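Local atomic coordinates of putative uncharacterized protein (Ustilago maydis, PDB entry 4GNX), a protein that binds single-stranded DNA through OB-fold domains, as a subunit of replication protein A. Residues C[37-41]-C[56-62]; C[22-28]-C[65-70]; C[16-22]-C[71-77]. One frame throughout, in Å; residues are numbered along the deposited sequence.

Contact 1 of 3, residues C[37-41]-C[56-62]. With nucleotides of chain G.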
loop_
_atom_site.group_PDB
_atom_site.type_symbol
_atom_site.label_atom_id
_atom_site.label_comp_id
_atom_site.label_asym_id
_atom_site.label_seq_id
_atom_site.Cartn_x
_atom_site.Cartn_y
_atom_site.Cartn_z
ATOM N N GLU C 37 -6.967 29.946 -4.059
ATOM C CA GLU C 37 -8.344 29.811 -3.578
ATOM C C GLU C 37 -9.248 29.998 -4.795
ATOM O O GLU C 37 -9.375 31.111 -5.302
ATOM C CB GLU C 37 -8.648 30.854 -2.490
ATOM C CG GLU C 37 -10.107 30.975 -2.074
ATOM C CD GLU C 37 -10.817 32.145 -2.734
ATOM O OE1 GLU C 37 -11.883 31.917 -3.347
ATOM O OE2 GLU C 37 -10.312 33.290 -2.642
ATOM N N GLY C 38 -9.857 28.919 -5.282
ATOM C CA GLY C 38 -10.641 29.007 -6.514
ATOM C C GLY C 38 -11.534 27.826 -6.796
ATOM O O GLY C 38 -11.968 27.130 -5.874
ATOM N N LYS C 39 -11.801 27.594 -8.079
ATOM C CA LYS C 39 -12.672 26.492 -8.485
ATOM C C LYS C 39 -12.247 25.753 -9.755
ATOM O O LYS C 39 -11.532 26.286 -10.604
ATOM C CB LYS C 39 -14.130 26.950 -8.601
ATOM C CG LYS C 39 -14.408 27.988 -9.677
ATOM C CD LYS C 39 -15.905 28.222 -9.792
ATOM C CE LYS C 39 -16.228 29.500 -10.548
ATOM N NZ LYS C 39 -17.663 29.510 -10.951
ATOM N N LEU C 40 -12.710 24.515 -9.870
ATOM C CA LEU C 40 -12.388 23.684 -11.011
ATOM C C LEU C 40 -13.330 22.504 -11.157
ATOM O O LEU C 40 -14.109 22.184 -10.259
ATOM C CB LEU C 40 -10.965 23.160 -10.894
ATOM C CG LEU C 40 -10.691 22.097 -9.835
ATOM C CD1 LEU C 40 -10.944 20.696 -10.363
ATOM C CD2 LEU C 40 -9.247 22.222 -9.377
ATOM N N PHE C 41 -13.248 21.853 -12.302
ATOM C CA PHE C 41 -13.981 20.630 -12.499
ATOM C C PHE C 41 -13.235 19.863 -13.561
ATOM O O PHE C 41 -12.320 20.389 -14.205
ATOM C CB PHE C 41 -15.414 20.908 -12.958
ATOM C CG PHE C 41 -15.541 21.088 -14.436
ATOM C CD1 PHE C 41 -16.134 20.103 -15.221
ATOM C CD2 PHE C 41 -15.035 22.225 -15.064
ATOM C CE1 PHE C 41 -16.235 20.258 -16.602
ATOM C CE2 PHE C 41 -15.149 22.386 -16.442
ATOM C CZ PHE C 41 -15.745 21.404 -17.211
ATOM N N GLY C 56 -11.200 22.151 -16.269
ATOM C CA GLY C 56 -11.385 23.575 -16.393
ATOM C C GLY C 56 -11.193 24.230 -15.052
ATOM O O GLY C 56 -11.671 23.702 -14.044
ATOM N N PHE C 57 -10.499 25.369 -15.045
ATOM C CA PHE C 57 -10.279 26.154 -13.843
ATOM C C PHE C 57 -11.019 27.493 -13.883
ATOM O O PHE C 57 -11.220 28.073 -14.952
ATOM C CB PHE C 57 -8.795 26.412 -13.657
ATOM C CG PHE C 57 -8.001 25.202 -13.268
ATOM C CD1 PHE C 57 -7.844 24.855 -11.926
ATOM C CD2 PHE C 57 -7.370 24.426 -14.235
ATOM C CE1 PHE C 57 -7.092 23.750 -11.554
ATOM C CE2 PHE C 57 -6.618 23.316 -13.868
ATOM C CZ PHE C 57 -6.478 22.982 -12.523
ATOM N N ASN C 58 -11.418 27.964 -12.701
ATOM C CA ASN C 58 -12.109 29.243 -12.511
ATOM C C ASN C 58 -13.127 29.639 -13.588
ATOM O O ASN C 58 -14.240 29.110 -13.604
ATOM C CB ASN C 58 -11.084 30.337 -12.240
ATOM C CG ASN C 58 -10.049 29.893 -11.227
ATOM O OD1 ASN C 58 -10.384 29.326 -10.178
ATOM N ND2 ASN C 58 -8.780 30.116 -11.547
ATOM N N ASP C 59 -12.753 30.540 -14.490
ATOM C CA ASP C 59 -13.687 31.004 -15.521
ATOM C C ASP C 59 -14.130 29.925 -16.535
ATOM O O ASP C 59 -15.257 29.953 -17.050
ATOM C CB ASP C 59 -13.153 32.272 -16.195
ATOM C CG ASP C 59 -13.178 33.479 -15.255
ATOM O OD1 ASP C 59 -13.154 34.636 -15.736
ATOM O OD2 ASP C 59 -13.236 33.268 -14.021
ATOM N N ALA C 60 -13.259 28.958 -16.785
ATOM C CA ALA C 60 -13.603 27.830 -17.645
ATOM C C ALA C 60 -14.792 27.001 -17.115
ATOM O O ALA C 60 -15.509 26.369 -17.903
ATOM C CB ALA C 60 -12.387 26.947 -17.865
ATOM N N VAL C 61 -14.992 27.007 -15.793
ATOM C CA VAL C 61 -16.111 26.289 -15.187
ATOM C C VAL C 61 -17.419 26.933 -15.614
ATOM O O VAL C 61 -18.353 26.246 -16.039
ATOM C CB VAL C 61 -16.067 26.296 -13.646
ATOM C CG1 VAL C 61 -17.245 25.515 -13.080
ATOM C CG2 VAL C 61 -14.763 25.713 -13.143
ATOM N N ASP C 62 -17.474 28.255 -15.499
ATOM C CA ASP C 62 -18.661 29.004 -15.864
ATOM C C ASP C 62 -19.000 28.764 -17.320
ATOM O O ASP C 62 -20.165 28.586 -17.680
ATOM C CB ASP C 62 -18.416 30.488 -15.630
ATOM C CG ASP C 62 -18.015 30.797 -14.193
ATOM O OD1 ASP C 62 -18.836 30.580 -13.268
ATOM O OD2 ASP C 62 -16.881 31.286 -13.994
ATOM P P DT G 2 1.159 24.500 -10.772
ATOM O OP1 DT G 2 2.358 24.498 -9.895
ATOM O OP2 DT G 2 0.716 23.229 -11.403
ATOM O "O5'" DT G 2 -0.034 25.109 -9.906
ATOM C "C5'" DT G 2 -1.359 24.543 -9.955
ATOM C "C4'" DT G 2 -2.247 25.209 -8.930
ATOM O "O4'" DT G 2 -2.817 26.420 -9.476
ATOM C "C3'" DT G 2 -3.426 24.358 -8.468
ATOM O "O3'" DT G 2 -3.675 24.595 -7.083
ATOM C "C2'" DT G 2 -4.573 24.835 -9.338
ATOM C "C1'" DT G 2 -4.224 26.285 -9.650
ATOM N N1 DT G 2 -4.553 26.695 -11.031
ATOM C C2 DT G 2 -5.347 27.806 -11.215
ATOM O O2 DT G 2 -5.788 28.472 -10.292
ATOM N N3 DT G 2 -5.607 28.110 -12.530
ATOM C C4 DT G 2 -5.166 27.430 -13.650
ATOM O O4 DT G 2 -5.480 27.826 -14.770
ATOM C C5 DT G 2 -4.341 26.270 -13.380
ATOM C C7 DT G 2 -3.814 25.470 -14.529
ATOM C C6 DT G 2 -4.085 25.964 -12.101
ATOM P P DT G 3 -3.439 23.429 -6.016
ATOM O OP1 DT G 3 -3.270 24.114 -4.708
ATOM O OP2 DT G 3 -2.420 22.458 -6.479
ATOM O "O5'" DT G 3 -4.851 22.694 -5.987
ATOM C "C5'" DT G 3 -5.908 23.221 -5.167
ATOM C "C4'" DT G 3 -6.951 22.158 -4.929
ATOM O "O4'" DT G 3 -7.312 21.566 -6.196
ATOM C "C3'" DT G 3 -6.499 21.003 -4.033
ATOM O "O3'" DT G 3 -7.550 20.712 -3.105
ATOM C "C2'" DT G 3 -6.274 19.860 -5.007
ATOM C "C1'" DT G 3 -7.313 20.159 -6.065
ATOM N N1 DT G 3 -7.049 19.579 -7.395
ATOM C C2 DT G 3 -7.804 18.493 -7.783
ATOM O O2 DT G 3 -8.655 17.984 -7.071
ATOM N N3 DT G 3 -7.513 18.014 -9.037
ATOM C C4 DT G 3 -6.573 18.507 -9.924
ATOM O O4 DT G 3 -6.433 17.976 -11.022
ATOM C C5 DT G 3 -5.823 19.656 -9.454
ATOM C C7 DT G 3 -4.783 20.262 -10.343
ATOM C C6 DT G 3 -6.098 20.127 -8.231
#
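In this OB fold the beta hairpin of strands 39-46 and 51-57 turns the face carrying Leu-40 and Phe-57 to the single-stranded DNA, and the side chains divide by face. Phe-41 and Gly-56 form an antiparallel hydrogen-bonded pair, Phe-41 N to Gly-56 O 3.0 Å and Gly-56 N to Phe-41 O 2.9 Å; Leu-40 and Phe-57 follow as a non-hydrogen-bonded pair. Leu-40, p at both chi angles, lays CD2 3.4 Å from Phe-57 CE1. The m rotamer of Phe-57 sets its ring with one face against the base of DT2 of chain G and its edge at the C7 methyl of DT3 of chain G, a typical OB-fold use of an aromatic on DNA. On the other face Phe-41, chi1 85°, packs CD2 4.0 Å from Val-61 CG2. Past the last bridge Asn-58 has positive phi; with chi1 in m, its OD1 accepts Lys-39 N at 3.1 Å in place of a backbone carbonyl, while Asn-58 N still gives to Lys-39 O at 2.7 Å. Lys-39, p at chi1 and t beyond, reaches helix 59-64, where NZ makes a 2.8 Å salt bridge with Asp-62 OD1.

Contact 2 of 3, residues C[22-28]-C[65-70]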
loop_
_atom_site.group_PDB
_atom_site.type_symbol
_atom_site.label_atom_id
_atom_site.label_comp_id
_atom_site.label_asym_id
_atom_site.label_seq_id
_atom_site.Cartn_x
_atom_site.Cartn_y
_atom_site.Cartn_z
ATOM N N VAL C 22 -18.183 12.364 -23.336
ATOM C CA VAL C 22 -17.924 12.522 -21.915
ATOM C C VAL C 22 -18.402 11.276 -21.202
ATOM O O VAL C 22 -19.580 10.973 -21.212
ATOM C CB VAL C 22 -18.671 13.720 -21.313
ATOM C CG1 VAL C 22 -18.346 13.818 -19.835
ATOM C CG2 VAL C 22 -18.310 15.015 -22.031
ATOM N N THR C 23 -17.473 10.548 -20.592
ATOM C CA THR C 23 -17.831 9.357 -19.850
ATOM C C THR C 23 -18.104 9.664 -18.389
ATOM O O THR C 23 -18.909 8.977 -17.773
ATOM C CB THR C 23 -16.734 8.320 -19.908
ATOM O OG1 THR C 23 -15.555 8.889 -19.344
ATOM C CG2 THR C 23 -16.488 7.916 -21.340
ATOM N N SER C 24 -17.430 10.670 -17.825
ATOM C CA SER C 24 -17.724 11.104 -16.455
ATOM C C SER C 24 -17.310 12.533 -16.214
ATOM O O SER C 24 -16.430 13.067 -16.887
ATOM C CB SER C 24 -17.010 10.234 -15.437
ATOM O OG SER C 24 -15.638 10.573 -15.420
ATOM N N LYS C 25 -17.922 13.131 -15.209
ATOM C CA LYS C 25 -17.763 14.541 -14.930
ATOM C C LYS C 25 -17.698 14.735 -13.427
ATOM O O LYS C 25 -18.470 14.151 -12.679
ATOM C CB LYS C 25 -18.954 15.310 -15.522
ATOM C CG LYS C 25 -18.969 16.818 -15.268
ATOM C CD LYS C 25 -19.828 17.584 -16.283
ATOM C CE LYS C 25 -21.210 17.938 -15.746
ATOM N NZ LYS C 25 -21.793 19.169 -16.353
ATOM N N SER C 26 -16.763 15.546 -12.976
ATOM C CA SER C 26 -16.608 15.772 -11.556
ATOM C C SER C 26 -17.655 16.772 -11.113
ATOM O O SER C 26 -18.234 17.472 -11.940
ATOM C CB SER C 26 -15.243 16.370 -11.297
ATOM O OG SER C 26 -15.247 17.715 -11.725
ATOM N N ASP C 27 -17.893 16.847 -9.807
ATOM C CA ASP C 27 -18.528 18.024 -9.231
ATOM C C ASP C 27 -17.611 19.239 -9.380
ATOM O O ASP C 27 -16.473 19.138 -9.868
ATOM C CB ASP C 27 -18.874 17.788 -7.762
ATOM C CG ASP C 27 -20.011 16.793 -7.587
ATOM O OD1 ASP C 27 -20.560 16.363 -8.626
ATOM O OD2 ASP C 27 -20.357 16.438 -6.426
ATOM N N ILE C 28 -18.114 20.396 -8.979
ATOM C CA ILE C 28 -17.288 21.583 -8.969
ATOM C C ILE C 28 -16.537 21.639 -7.642
ATOM O O ILE C 28 -17.137 21.602 -6.567
ATOM C CB ILE C 28 -18.123 22.837 -9.243
ATOM C CG1 ILE C 28 -18.599 22.807 -10.696
ATOM C CG2 ILE C 28 -17.316 24.089 -8.963
ATOM C CD1 ILE C 28 -19.745 23.750 -11.001
ATOM N N TYR C 65 -18.874 24.017 -17.723
ATOM C CA TYR C 65 -19.505 23.049 -16.835
ATOM C C TYR C 65 -20.942 22.784 -17.271
ATOM O O TYR C 65 -21.320 21.621 -17.444
ATOM C CB TYR C 65 -19.449 23.441 -15.356
ATOM C CG TYR C 65 -19.992 22.340 -14.466
ATOM C CD1 TYR C 65 -19.175 21.276 -14.068
ATOM C CD2 TYR C 65 -21.324 22.335 -14.053
ATOM C CE1 TYR C 65 -19.663 20.254 -13.263
ATOM C CE2 TYR C 65 -21.822 21.314 -13.255
ATOM C CZ TYR C 65 -20.989 20.278 -12.863
ATOM O OH TYR C 65 -21.473 19.260 -12.069
ATOM N N PRO C 66 -21.739 23.857 -17.472
ATOM C CA PRO C 66 -23.111 23.630 -17.921
ATOM C C PRO C 66 -23.129 22.930 -19.270
ATOM O O PRO C 66 -23.959 22.063 -19.503
ATOM C CB PRO C 66 -23.673 25.046 -18.056
ATOM C CG PRO C 66 -22.823 25.884 -17.169
ATOM C CD PRO C 66 -21.456 25.294 -17.307
ATOM N N LEU C 67 -22.178 23.279 -20.122
ATOM C CA LEU C 67 -22.147 22.828 -21.508
ATOM C C LEU C 67 -21.879 21.336 -21.722
ATOM O O LEU C 67 -22.312 20.765 -22.718
ATOM C CB LEU C 67 -21.116 23.662 -22.279
ATOM C CG LEU C 67 -20.906 23.497 -23.784
ATOM C CD1 LEU C 67 -22.214 23.601 -24.561
ATOM C CD2 LEU C 67 -19.913 24.540 -24.265
ATOM N N LEU C 68 -21.157 20.703 -20.805
ATOM C CA LEU C 68 -20.736 19.319 -21.027
ATOM C C LEU C 68 -21.539 18.347 -20.176
ATOM O O LEU C 68 -21.605 18.492 -18.957
ATOM C CB LEU C 68 -19.238 19.159 -20.754
ATOM C CG LEU C 68 -18.220 19.867 -21.654
ATOM C CD1 LEU C 68 -16.873 19.932 -20.948
ATOM C CD2 LEU C 68 -18.091 19.169 -23.000
ATOM N N GLN C 69 -22.146 17.355 -20.818
ATOM C CA GLN C 69 -23.039 16.435 -20.118
ATOM C C GLN C 69 -22.690 14.992 -20.435
ATOM O O GLN C 69 -22.418 14.663 -21.590
ATOM C CB GLN C 69 -24.498 16.738 -20.472
ATOM C CG GLN C 69 -25.000 18.060 -19.919
ATOM C CD GLN C 69 -26.383 18.418 -20.432
ATOM O OE1 GLN C 69 -27.055 17.607 -21.088
ATOM N NE2 GLN C 69 -26.826 19.642 -20.133
ATOM N N GLU C 70 -22.703 14.133 -19.415
ATOM C CA GLU C 70 -22.263 12.742 -19.588
ATOM C C GLU C 70 -22.962 11.962 -20.701
ATOM O O GLU C 70 -24.151 12.108 -20.936
ATOM C CB GLU C 70 -22.218 11.933 -18.274
ATOM C CG GLU C 70 -22.744 12.612 -17.013
ATOM C CD GLU C 70 -22.108 12.053 -15.739
ATOM O OE1 GLU C 70 -20.865 12.132 -15.596
ATOM O OE2 GLU C 70 -22.850 11.533 -14.871
#
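From Val-22 on, strand 17-30, the first of the OB fold, runs alongside the loop that follows helix 59-64. Val-22 points at this loop, its CB 3.9 Å from Gln-69 O and its CG2 4.3 Å from Leu-68 CD2. At Ser-24 the CA lies 3.4 Å from Glu-70 OE1, as the Glu-70 carboxylate turns back toward the strand. Lys-25 is the centre of the contact: NZ donates to Tyr-65 O and to Leu-68 O, both at 2.7 Å, and sits 3.7 Å from the centroid of the Tyr-65 ring, nearly on its normal, a cation-pi interaction. One ammonium thus ties together both ends of the turn 65-68. Ser-26 turns away, though its O meets the ring edge 3.4 Å from Tyr-65 CE1. Ile-28 closes the opposite ring face with a CH-pi contact, CD1 3.7 Å from the centroid, so Tyr-65 is clamped between lysine and isoleucine. Beyond the pair, Phe-41 of strand 39-46 meets Tyr-65 edge-to-face, while Leu-68 packs on Tyr-74 of strand 73-77 and Ile-105 of strand 104-107.

Contact 3 of 3, residues C[16-22]-C[71-77]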
loop_
_atom_site.group_PDB
_atom_site.type_symbol
_atom_site.label_atom_id
_atom_site.label_comp_id
_atom_site.label_asym_id
_atom_site.label_seq_id
_atom_site.Cartn_x
_atom_site.Cartn_y
_atom_site.Cartn_z
ATOM N N TRP C 16 -5.452 21.418 -33.362
ATOM C CA TRP C 16 -6.196 20.147 -33.281
ATOM C C TRP C 16 -7.618 20.282 -32.818
ATOM O O TRP C 16 -7.969 21.230 -32.102
ATOM C CB TRP C 16 -5.462 19.115 -32.418
ATOM C CG TRP C 16 -5.293 19.540 -30.978
ATOM C CD1 TRP C 16 -4.172 20.135 -30.390
ATOM C CD2 TRP C 16 -6.278 19.436 -29.893
ATOM N NE1 TRP C 16 -4.389 20.387 -29.055
ATOM C CE2 TRP C 16 -5.631 19.997 -28.693
ATOM C CE3 TRP C 16 -7.570 18.947 -29.793
ATOM C CZ2 TRP C 16 -6.282 20.059 -27.473
ATOM C CZ3 TRP C 16 -8.210 19.009 -28.556
ATOM C CH2 TRP C 16 -7.583 19.554 -27.425
ATOM N N THR C 17 -8.435 19.313 -33.235
ATOM C CA THR C 17 -9.809 19.129 -32.761
ATOM C C THR C 17 -10.083 17.650 -32.466
ATOM O O THR C 17 -9.698 16.777 -33.243
ATOM C CB THR C 17 -10.824 19.610 -33.814
ATOM O OG1 THR C 17 -10.809 21.041 -33.880
ATOM C CG2 THR C 17 -12.229 19.151 -33.472
ATOM N N ILE C 18 -10.750 17.364 -31.355
ATOM C CA ILE C 18 -11.123 15.980 -31.075
ATOM C C ILE C 18 -12.630 15.788 -31.059
ATOM O O ILE C 18 -13.374 16.710 -30.720
ATOM C CB ILE C 18 -10.496 15.434 -29.765
ATOM C CG1 ILE C 18 -10.940 16.249 -28.547
ATOM C CG2 ILE C 18 -8.974 15.348 -29.880
ATOM C CD1 ILE C 18 -10.399 15.692 -27.245
ATOM N N LYS C 19 -13.067 14.592 -31.435
ATOM C CA LYS C 19 -14.463 14.197 -31.310
ATOM C C LYS C 19 -14.548 13.112 -30.238
ATOM O O LYS C 19 -14.073 11.992 -30.439
ATOM C CB LYS C 19 -14.962 13.662 -32.647
ATOM C CG LYS C 19 -16.321 14.204 -33.082
ATOM C CD LYS C 19 -17.430 13.167 -32.957
ATOM C CE LYS C 19 -17.621 12.335 -34.224
ATOM N NZ LYS C 19 -18.893 12.616 -34.963
ATOM N N ALA C 20 -15.128 13.444 -29.086
ATOM C CA ALA C 20 -15.116 12.525 -27.939
ATOM C C ALA C 20 -16.413 12.545 -27.124
ATOM O O ALA C 20 -17.099 13.581 -27.077
ATOM C CB ALA C 20 -13.940 12.856 -27.044
ATOM N N ARG C 21 -16.761 11.424 -26.479
ATOM C CA ARG C 21 -17.894 11.478 -25.550
ATOM C C ARG C 21 -17.462 11.558 -24.107
ATOM O O ARG C 21 -16.490 10.928 -23.712
ATOM C CB ARG C 21 -18.963 10.396 -25.784
ATOM C CG ARG C 21 -18.717 9.046 -25.147
ATOM C CD ARG C 21 -20.009 8.288 -24.838
ATOM N NE ARG C 21 -21.121 8.496 -25.775
ATOM C CZ ARG C 21 -21.170 8.035 -27.022
ATOM N NH1 ARG C 21 -20.147 7.358 -27.535
ATOM N NH2 ARG C 21 -22.242 8.272 -27.772
ATOM N N VAL C 22 -18.183 12.364 -23.336
ATOM C CA VAL C 22 -17.924 12.522 -21.915
ATOM C C VAL C 22 -18.402 11.276 -21.202
ATOM O O VAL C 22 -19.580 10.973 -21.212
ATOM C CB VAL C 22 -18.671 13.720 -21.313
ATOM C CG1 VAL C 22 -18.346 13.818 -19.835
ATOM C CG2 VAL C 22 -18.310 15.015 -22.031
ATOM N N ASN C 71 -22.162 11.173 -21.404
ATOM C CA ASN C 71 -22.608 10.294 -22.461
ATOM C C ASN C 71 -22.935 11.022 -23.761
ATOM O O ASN C 71 -23.208 10.386 -24.786
ATOM C CB ASN C 71 -23.770 9.427 -21.984
ATOM C CG ASN C 71 -23.871 8.133 -22.750
ATOM O OD1 ASN C 71 -22.855 7.532 -23.115
ATOM N ND2 ASN C 71 -25.095 7.698 -23.006
ATOM N N HIS C 72 -22.889 12.352 -23.716
ATOM C CA HIS C 72 -23.022 13.179 -24.915
ATOM C C HIS C 72 -21.677 13.349 -25.579
ATOM O O HIS C 72 -20.646 13.189 -24.928
ATOM C CB HIS C 72 -23.629 14.533 -24.567
ATOM C CG HIS C 72 -25.074 14.464 -24.134
ATOM N ND1 HIS C 72 -26.084 14.850 -24.931
ATOM C CD2 HIS C 72 -25.654 14.041 -22.942
ATOM C CE1 HIS C 72 -27.255 14.684 -24.286
ATOM N NE2 HIS C 72 -26.990 14.190 -23.067
ATOM N N VAL C 73 -21.688 13.681 -26.871
ATOM C CA VAL C 73 -20.491 13.679 -27.733
ATOM C C VAL C 73 -20.157 15.081 -28.227
ATOM O O VAL C 73 -21.035 15.797 -28.703
ATOM C CB VAL C 73 -20.700 12.771 -28.964
ATOM C CG1 VAL C 73 -19.591 12.963 -29.991
ATOM C CG2 VAL C 73 -20.805 11.312 -28.546
ATOM N N TYR C 74 -18.886 15.464 -28.140
ATOM C CA TYR C 74 -18.511 16.841 -28.434
ATOM C C TYR C 74 -17.292 17.006 -29.334
ATOM O O TYR C 74 -16.406 16.147 -29.388
ATOM C CB TYR C 74 -18.260 17.596 -27.133
ATOM C CG TYR C 74 -19.420 17.609 -26.164
ATOM C CD1 TYR C 74 -19.651 16.533 -25.306
ATOM C CD2 TYR C 74 -20.271 18.711 -26.084
ATOM C CE1 TYR C 74 -20.706 16.550 -24.406
ATOM C CE2 TYR C 74 -21.324 18.737 -25.182
ATOM C CZ TYR C 74 -21.536 17.652 -24.347
ATOM O OH TYR C 74 -22.578 17.664 -23.453
ATOM N N LEU C 75 -17.281 18.131 -30.043
ATOM C CA LEU C 75 -16.124 18.628 -30.767
ATOM C C LEU C 75 -15.436 19.585 -29.827
ATOM O O LEU C 75 -15.995 20.634 -29.481
ATOM C CB LEU C 75 -16.555 19.420 -32.002
ATOM C CG LEU C 75 -16.810 18.689 -33.316
ATOM C CD1 LEU C 75 -17.954 19.358 -34.068
ATOM C CD2 LEU C 75 -15.545 18.656 -34.157
ATOM N N ILE C 76 -14.227 19.218 -29.414
ATOM C CA ILE C 76 -13.426 20.050 -28.533
ATOM C C ILE C 76 -12.159 20.467 -29.272
ATOM O O ILE C 76 -11.566 19.680 -30.023
ATOM C CB ILE C 76 -13.089 19.310 -27.232
ATOM C CG1 ILE C 76 -14.370 18.843 -26.543
ATOM C CG2 ILE C 76 -12.272 20.198 -26.300
ATOM C CD1 ILE C 76 -14.158 17.645 -25.642
ATOM N N SER C 77 -11.752 21.712 -29.048
ATOM C CA SER C 77 -10.734 22.340 -29.874
ATOM C C SER C 77 -10.034 23.488 -29.165
ATOM O O SER C 77 -10.662 24.258 -28.440
ATOM C CB SER C 77 -11.383 22.879 -31.152
ATOM O OG SER C 77 -10.429 23.032 -32.179
#
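This is an antiparallel strand pair inside the OB-fold sheet, joining the first half of strand 17-30 to strand 73-77 across 48 intervening residues. The strand axes come within 4.5 Å and their directions differ by 144°, a strongly twisted pairing. Two hydrogen-bonded pairs carry the ladder: Ile-18 N to Ile-76 O is 2.8 Å with Ile-76 N to Ile-18 O at 3.0 Å, and Ala-20 N to Tyr-74 O is 3.0 Å with Tyr-74 N to Ala-20 O at 2.8 Å. The non-hydrogen-bonded pairs Thr-17 with Ser-77, Lys-19 with Leu-75 and Arg-21 with Val-73 alternate with them.

Both ends are reinforced. At one, the hydroxyls Thr-17 OG1 and Ser-77 OG share a 2.6 Å hydrogen bond. At the other, Val-22 N donates to His-72 O at 3.0 Å and Asn-71 N to Val-22 O at 2.6 Å, while Arg-21 NE reaches Asn-71 O at 3.0 Å; Asn-71 and His-72 face Val-22 alone in a G1-type beta bulge, with Asn-71 at positive phi.

The faces differ in character. Ile-18, Ala-20, Tyr-74 and Ile-76 form an apolar surface, with Ile-18 CG1 4.0 Å from Ile-76 CB; Val-22 CG2 extends it to 3.7 Å from Tyr-74 CE1. The other face mixes polar and aliphatic groups: Val-73 CG2 lies over the Arg-21 guanidinium, and Thr-17 CG2 touches Leu-75 CD2 at 3.4 Å. The apolar face looks into the barrel, where Leu-45 of strand 39-46 and Ile-97 and Phe-99 of strand 95-99 meet it, and strand 104-107 pairs with the far edge of strand 73-77.

All three contacts belong to one OB fold and lie along its first strand or the hairpin beside it. Contacts 2 and 3 share strand 17-30 and Val-22, and Tyr-74 of contact 3 reaches the loop of contact 2 with its OH 2.7 Å from Gln-69 N. Contacts 1 and 2 meet where Phe-41 CD1 lies 3.5 Å from Tyr-65 CD1; contacts 1 and 3 do not touch. Contact 1 is mostly buried and combines strand pairing with DNA-facing side chains. Contact 3, partly buried, is chiefly a backbone ladder, about 13 Å from the DNA at its nearest atom. Contact 2, also partly buried, relies instead on one lysine and an aromatic ring.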